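Local coordinates for uncharacterized protein (Parabacteroides merdae ATCC 43184, PDB 5BMT), which is of unknown function but probably has an N-terminal OB-like domain of a lipoprotein family, joined to a larger, mostly beta region, at residues A14-S19 against D49-N54. Sequence-based numbering, arbitrary orientation.
Sequences AIVDYS and DCVLAN
Two neighbouring antiparallel strands of the N-terminal five-stranded sheet, 10-18 and 50-57, meet here where the second one begins. Ala14 and Val51 form the hydrogen-bonded pair: Ala14 N gives its hydrogen to Val51 O at 2.8 Å, and Val51 N returns one to Ala14 O at 2.9 Å. One residue on, Ile15 faces Cys50 as the non-hydrogen-bonded pair, and beyond it Val16 N reaches Asp49 O at 2.9 Å, the straightest of the three bonds at 167°. All three donors approach nearly along the C=O axis. Asp49 O also takes a CA-H...O contact from Ile15 CA at 3.3 Å, so this one carbonyl serves two consecutive residues. The short segments cross at 120°, well away from flat antiparallel alignment, a strong twist in keeping with the coiled sheet of the OB fold to which the sequence family belongs. On one face Ile15 and Cys50 lie side by side, with Ile15 CG1 and Cys50 SG both anti to their own carbonyl carbons and 3.9 Å apart; Arg119 of strand 118-126 touches both. The other face carries Ala14 and Val51, with Val16 leaning in: its CG2 meets Val51 CG1 at 4.3 Å, while Val51 CG2, in the crowded position between its backbone N and carbonyl carbon, lies 3.8 Å from Ala14 O. Just ahead of strand 50-57, Asp49 makes a salt bridge with Lys85 through OD1 and accepts Arg46 N at OD2.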
# COMPACT_ATOMS: atom_id res chain seq x y z
N ALA A 14 -6.58 -0.51 5.58
CA ALA A 14 -7.88 -0.68 4.99
C ALA A 14 -8.21 0.42 4.04
O ALA A 14 -7.66 1.52 4.15
CB ALA A 14 -8.93 -0.68 6.10
N ILE A 15 -9.12 0.13 3.10
CA ILE A 15 -9.64 1.15 2.21
C ILE A 15 -11.05 1.54 2.68
O ILE A 15 -11.89 0.65 2.94
CB ILE A 15 -9.70 0.63 0.75
CG1 ILE A 15 -8.29 0.25 0.22
CG2 ILE A 15 -10.40 1.70 -0.18
CD1 ILE A 15 -8.35 -0.46 -1.16
N VAL A 16 -11.33 2.84 2.73
CA VAL A 16 -12.69 3.35 3.02
C VAL A 16 -13.45 3.36 1.69
O VAL A 16 -12.91 3.89 0.71
CB VAL A 16 -12.60 4.79 3.62
CG1 VAL A 16 -14.00 5.37 3.90
CG2 VAL A 16 -11.76 4.79 4.89
N ASP A 17 -14.67 2.81 1.63
CA ASP A 17 -15.38 2.82 0.35
C ASP A 17 -16.85 2.57 0.56
O ASP A 17 -17.26 2.13 1.62
CB ASP A 17 -14.79 1.71 -0.53
CG ASP A 17 -15.12 1.72 -2.00
OD1 ASP A 17 -15.76 2.70 -2.47
OD2 ASP A 17 -14.71 0.76 -2.69
N TYR A 18 -17.63 2.86 -0.47
CA TYR A 18 -19.05 2.56 -0.47
C TYR A 18 -19.30 1.14 -0.90
O TYR A 18 -18.72 0.67 -1.88
CB TYR A 18 -19.77 3.46 -1.49
CG TYR A 18 -19.96 4.90 -1.11
CD1 TYR A 18 -20.79 5.25 -0.04
CD2 TYR A 18 -19.42 5.92 -1.87
CE1 TYR A 18 -21.08 6.58 0.24
CE2 TYR A 18 -19.69 7.26 -1.59
CZ TYR A 18 -20.53 7.58 -0.55
OH TYR A 18 -20.83 8.90 -0.28
N SER A 19 -20.26 0.50 -0.23
CA SER A 19 -20.80 -0.78 -0.69
C SER A 19 -21.72 -0.53 -1.90
O SER A 19 -21.98 0.62 -2.24
CB SER A 19 -21.61 -1.43 0.43
OG SER A 19 -22.85 -0.75 0.57
N ASP A 49 -9.86 6.45 0.28
CA ASP A 49 -8.77 6.67 1.23
C ASP A 49 -8.29 5.36 1.81
O ASP A 49 -9.06 4.43 2.01
CB ASP A 49 -9.24 7.53 2.42
CG ASP A 49 -9.42 9.01 2.13
OD1 ASP A 49 -9.00 9.47 1.05
OD2 ASP A 49 -9.96 9.72 3.01
N CYS A 50 -7.00 5.32 2.14
CA CYS A 50 -6.40 4.22 2.87
C CYS A 50 -6.10 4.68 4.26
O CYS A 50 -5.67 5.83 4.46
CB CYS A 50 -5.13 3.75 2.19
SG CYS A 50 -5.42 2.91 0.63
N VAL A 51 -6.30 3.80 5.24
CA VAL A 51 -6.04 4.13 6.64
C VAL A 51 -5.44 2.93 7.33
O VAL A 51 -5.55 1.81 6.81
CB VAL A 51 -7.37 4.56 7.38
CG1 VAL A 51 -7.99 5.82 6.75
CG2 VAL A 51 -8.39 3.40 7.42
N LEU A 52 -4.84 3.15 8.50
CA LEU A 52 -4.50 2.07 9.41
C LEU A 52 -5.65 2.02 10.41
O LEU A 52 -5.88 3.00 11.15
CB LEU A 52 -3.15 2.29 10.11
CG LEU A 52 -2.79 1.20 11.13
CD1 LEU A 52 -2.71 -0.17 10.48
CD2 LEU A 52 -1.47 1.53 11.83
N ALA A 53 -6.42 0.94 10.40
CA ALA A 53 -7.57 0.86 11.29
C ALA A 53 -7.34 -0.11 12.41
O ALA A 53 -6.73 -1.14 12.19
CB ALA A 53 -8.78 0.41 10.50
N ASN A 54 -7.88 0.22 13.59
CA ASN A 54 -7.86 -0.71 14.71
C ASN A 54 -9.32 -1.02 15.02
O ASN A 54 -10.15 -0.12 15.05
CB ASN A 54 -7.07 -0.20 15.92
CG ASN A 54 -7.70 0.97 16.63
OD1 ASN A 54 -8.37 0.81 17.65
ND2 ASN A 54 -7.50 2.15 16.09